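Alr2269 protein (Nostoc sp., PDB 3MC9) is a cyanobacterial Omp85 whose periplasmic POTRA domains, two of them modelled here, probably take part in outer-membrane protein transport and beta-barrel biogenesis. Local coordinates at residues A[156-159]-A[160-163]; A[186-189]-A[190-193]. One frame throughout, in Å; residues are numbered along the deposited sequence.

Contact 1 of 2, residues A[156-159]-A[160-163]; sequences VLPQ and ATAD
Thr161, the first residue of helix 161-166, packs on Leu157, just before the turn that precedes the helix, and on Pro158, which opens it. The turn is a type I beta turn from Pro158 to Thr161, with Gln159 and Ala160 at its two corners. Its closing backbone bond, Thr161 N to Pro158 O, measures 3.2 Å and is nearly straight at 168°, although the carbonyl oxygen is less surely placed because it lies too close to the threonine methyl in the model. The rotation of the Thr161 side chain, and with it the closeness of CG2 to Leu157 and to the Pro158 ring, is doubtful for the same reason. As modelled, Thr161 OG1 is buried without a polar partner, but its place depends on that uncertain rotation.

At the corners, Gln159 has CG anti to the backbone N (chi1 -175°) and its chain bent at chi2, which brings NE2 back to 3.8 Å from Ala160 N, while the Gln159 carbonyl oxygen accepts from two waters. One, 2.7 Å from Gln159 O, accepts from Asp163 N; the other accepts from Ala162 N. Amides of the first helical turn are thus joined by water to the preceding loop. The arrangement is a type I turn running directly into a helix N-terminus, here that of the first helix in a POTRA domain.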
loop_
_atom_site.group_PDB
_atom_site.type_symbol
_atom_site.label_atom_id
_atom_site.label_comp_id
_atom_site.label_asym_id
_atom_site.label_seq_id
_atom_site.Cartn_x
_atom_site.Cartn_y
_atom_site.Cartn_z
ATOM N N VAL A 156 -4.040 17.020 -19.952
ATOM C CA VAL A 156 -4.600 16.894 -21.284
ATOM C C VAL A 156 -5.825 15.971 -21.337
ATOM O O VAL A 156 -6.444 15.872 -22.377
ATOM C CB VAL A 156 -3.562 16.406 -22.315
ATOM C CG1 VAL A 156 -2.306 17.303 -22.282
ATOM C CG2 VAL A 156 -3.225 14.937 -22.090
ATOM N N LEU A 157 -6.171 15.286 -20.248
ATOM C CA LEU A 157 -7.349 14.410 -20.266
ATOM C C LEU A 157 -8.570 15.111 -19.677
ATOM O O LEU A 157 -8.436 16.031 -18.861
ATOM C CB LEU A 157 -7.084 13.095 -19.531
ATOM C CG LEU A 157 -6.144 12.104 -20.218
ATOM C CD1 LEU A 157 -5.974 10.859 -19.352
ATOM C CD2 LEU A 157 -6.629 11.746 -21.639
ATOM N N PRO A 158 -9.770 14.670 -20.081
ATOM C CA PRO A 158 -10.960 15.296 -19.509
ATOM C C PRO A 158 -10.880 15.356 -17.982
ATOM O O PRO A 158 -10.257 14.492 -17.345
ATOM C CB PRO A 158 -12.106 14.390 -19.977
ATOM C CG PRO A 158 -11.605 13.681 -21.182
ATOM C CD PRO A 158 -10.098 13.591 -21.036
ATOM N N GLN A 159 -11.502 16.380 -17.409
ATOM C CA GLN A 159 -11.459 16.628 -15.969
ATOM C C GLN A 159 -11.980 15.441 -15.184
ATOM O O GLN A 159 -11.530 15.165 -14.072
ATOM C CB GLN A 159 -12.293 17.876 -15.616
ATOM C CG GLN A 159 -12.215 18.293 -14.129
ATOM C CD GLN A 159 -13.444 17.897 -13.330
ATOM O OE1 GLN A 159 -14.435 18.614 -13.319
ATOM N NE2 GLN A 159 -13.374 16.764 -12.644
ATOM N N ALA A 160 -12.931 14.731 -15.768
ATOM C CA ALA A 160 -13.645 13.696 -15.041
ATOM C C ALA A 160 -13.055 12.306 -15.249
ATOM O O ALA A 160 -13.611 11.348 -14.760
ATOM C CB ALA A 160 -15.138 13.722 -15.448
ATOM N N THR A 161 -11.935 12.179 -15.961
ATOM C CA THR A 161 -11.405 10.826 -16.253
ATOM C C THR A 161 -10.885 10.076 -15.018
ATOM O O THR A 161 -11.067 8.870 -14.931
ATOM C CB THR A 161 -10.436 10.750 -17.501
ATOM O OG1 THR A 161 -9.326 9.867 -17.236
ATOM C CG2 THR A 161 -9.951 12.108 -17.937
ATOM N N ALA A 162 -10.308 10.775 -14.044
ATOM C CA ALA A 162 -9.908 10.121 -12.784
ATOM C C ALA A 162 -11.131 9.472 -12.092
ATOM O O ALA A 162 -11.092 8.305 -11.719
ATOM C CB ALA A 162 -9.212 11.112 -11.851
ATOM N N ASP A 163 -12.219 10.226 -11.952
ATOM C CA ASP A 163 -13.469 9.685 -11.379
ATOM C C ASP A 163 -14.023 8.504 -12.170
ATOM O O ASP A 163 -14.403 7.513 -11.587
ATOM C CB ASP A 163 -14.553 10.773 -11.263
ATOM C CG ASP A 163 -14.181 11.873 -10.267
ATOM O OD1 ASP A 163 -13.439 11.600 -9.286
ATOM O OD2 ASP A 163 -14.648 13.020 -10.467
HETATM O O HOH W 1 -8.942 13.692 -14.052
HETATM O O HOH W 2 -11.905 13.180 -12.240
#

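Contact 2 of 2, residues A[186-189]-A[190-193]; sequences LTKR and YQDQ
The last two turns of helix 176-192, the second helix of this POTRA domain, bring Leu186 to Arg189 against Tyr190 to Gln193 through regular i to i+4 pairing. Tyr190 N donates to Leu186 O at 2.9 Å, and Gln191 and Asp192 repeat the pattern with Thr187 and Lys188. The final bond, Gln193 N to Arg189 O, is longer at 3.2 Å and more bent, with an N-H...O angle of 147°, where Gln193 leaves helical geometry; the same N-H also makes a weak bond to Tyr190 O.

One polar side is held by a salt bridge, Lys188 NZ to Asp192 OD1 at 2.7 Å, which uses the syn lone pair of the carboxylate oxygen. Lys188 reaches it because its chain starts anti to the backbone N (chi1 -180°) and then bends at chi2 and chi4, carrying the ammonium forward along the helix to Asp192; CD and CE pass the amide nitrogen of Gln191 on the way. Arg189 lies alongside Gln193, pointing the same way. Asp192 OD2 is 4.4 Å from Arg189 NH1, beyond a salt bridge, where a weak attraction is possible.

On the buried side Leu186 and Tyr190 run side by side, and Leu186 CD2 rests 3.6 Å from Tyr190 CE2. The ring's hydroxyl goes on to a hydrogen bond with Glu218. This pair packs on Ile145 of strand 142-146, and Leu186 also meets Thr161 and Ile165, so the C-terminal end of helix 176-192 lies on that strand and beside helix 161-166, with Leu157 of the preceding loop also against it.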
loop_
_atom_site.group_PDB
_atom_site.type_symbol
_atom_site.label_atom_id
_atom_site.label_comp_id
_atom_site.label_asym_id
_atom_site.label_seq_id
_atom_site.Cartn_x
_atom_site.Cartn_y
_atom_site.Cartn_z
ATOM N N LEU A 186 -5.626 4.203 -16.690
ATOM C CA LEU A 186 -5.284 5.621 -16.985
ATOM C C LEU A 186 -4.212 5.735 -18.077
ATOM O O LEU A 186 -4.349 6.490 -19.043
ATOM C CB LEU A 186 -4.701 6.297 -15.736
ATOM C CG LEU A 186 -5.042 7.738 -15.346
ATOM C CD1 LEU A 186 -3.877 8.366 -14.510
ATOM C CD2 LEU A 186 -5.466 8.627 -16.508
ATOM N N THR A 187 -3.135 4.977 -17.884
ATOM C CA THR A 187 -2.032 4.899 -18.826
ATOM C C THR A 187 -2.495 4.557 -20.231
ATOM O O THR A 187 -2.090 5.202 -21.195
ATOM C CB THR A 187 -1.024 3.829 -18.353
ATOM O OG1 THR A 187 -0.511 4.221 -17.086
ATOM C CG2 THR A 187 0.113 3.659 -19.320
ATOM N N LYS A 188 -3.339 3.532 -20.330
ATOM C CA LYS A 188 -3.960 3.168 -21.611
ATOM C C LYS A 188 -4.845 4.293 -22.182
ATOM O O LYS A 188 -4.862 4.504 -23.390
ATOM C CB LYS A 188 -4.759 1.877 -21.455
ATOM C CG LYS A 188 -5.452 1.390 -22.714
ATOM C CD LYS A 188 -4.494 1.246 -23.882
ATOM C CE LYS A 188 -5.113 0.367 -24.987
ATOM N NZ LYS A 188 -6.373 0.965 -25.522
ATOM N N ARG A 189 -5.549 5.033 -21.326
ATOM C CA ARG A 189 -6.297 6.195 -21.813
ATOM C C ARG A 189 -5.389 7.289 -22.394
ATOM O O ARG A 189 -5.724 7.889 -23.407
ATOM C CB ARG A 189 -7.197 6.793 -20.739
ATOM C CG ARG A 189 -8.423 5.946 -20.418
ATOM C CD ARG A 189 -9.572 6.153 -21.383
ATOM N NE ARG A 189 -9.981 7.559 -21.415
ATOM C CZ ARG A 189 -9.767 8.408 -22.422
ATOM N NH1 ARG A 189 -9.155 8.000 -23.532
ATOM N NH2 ARG A 189 -10.180 9.679 -22.328
ATOM N N TYR A 190 -4.262 7.581 -21.745
ATOM C CA TYR A 190 -3.305 8.515 -22.342
ATOM C C TYR A 190 -2.910 8.038 -23.706
ATOM O O TYR A 190 -2.902 8.798 -24.655
ATOM C CB TYR A 190 -2.033 8.650 -21.496
ATOM C CG TYR A 190 -2.227 9.558 -20.337
ATOM C CD1 TYR A 190 -2.398 10.912 -20.537
ATOM C CD2 TYR A 190 -2.289 9.073 -19.060
ATOM C CE1 TYR A 190 -2.592 11.767 -19.500
ATOM C CE2 TYR A 190 -2.480 9.923 -18.003
ATOM C CZ TYR A 190 -2.641 11.266 -18.239
ATOM O OH TYR A 190 -2.831 12.125 -17.195
ATOM N N GLN A 191 -2.578 6.763 -23.794
ATOM C CA GLN A 191 -2.146 6.200 -25.041
ATOM C C GLN A 191 -3.206 6.351 -26.145
ATOM O O GLN A 191 -2.901 6.782 -27.265
ATOM C CB GLN A 191 -1.771 4.738 -24.847
ATOM C CG GLN A 191 -1.294 4.055 -26.129
ATOM C CD GLN A 191 -0.940 2.610 -25.892
ATOM O OE1 GLN A 191 0.003 2.298 -25.167
ATOM N NE2 GLN A 191 -1.699 1.721 -26.490
ATOM N N ASP A 192 -4.450 6.007 -25.815
ATOM C CA ASP A 192 -5.575 6.157 -26.743
ATOM C C ASP A 192 -5.681 7.563 -27.304
ATOM O O ASP A 192 -6.022 7.737 -28.454
ATOM C CB ASP A 192 -6.881 5.842 -26.041
ATOM C CG ASP A 192 -7.048 4.370 -25.758
ATOM O OD1 ASP A 192 -6.393 3.538 -26.422
ATOM O OD2 ASP A 192 -7.837 4.044 -24.868
ATOM N N GLN A 193 -5.381 8.567 -26.482
ATOM C CA GLN A 193 -5.473 9.960 -26.922
ATOM C C GLN A 193 -4.216 10.497 -27.578
ATOM O O GLN A 193 -4.140 11.707 -27.832
ATOM C CB GLN A 193 -5.838 10.870 -25.751
ATOM C CG GLN A 193 -7.156 10.548 -25.121
ATOM C CD GLN A 193 -8.267 10.388 -26.147
ATOM O OE1 GLN A 193 -8.500 11.271 -26.993
ATOM N NE2 GLN A 193 -8.935 9.250 -26.097
#

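Contacts 1 and 2, with centres about 11 Å apart, meet along a shared apolar seam. Leu157 of contact 1 is the go-between: its CD1 lies 3.5 Å from Tyr190 CE1 and 3.7 Å from Leu186 CD2, and its CD2 touches Gln193 CG. The loop entering helix 161-166 therefore packs against the C-terminal turns of helix 176-192, the next helix in the chain. Each contact has two buried residues among those that touch, Leu157 and Thr161 in one, Leu186 and Tyr190 in the other, with more exposed residues around them. Their polar chemistry differs: contact 1 has one direct backbone bond and two bridging waters, contact 2 a run of helical bonds and a surface salt bridge.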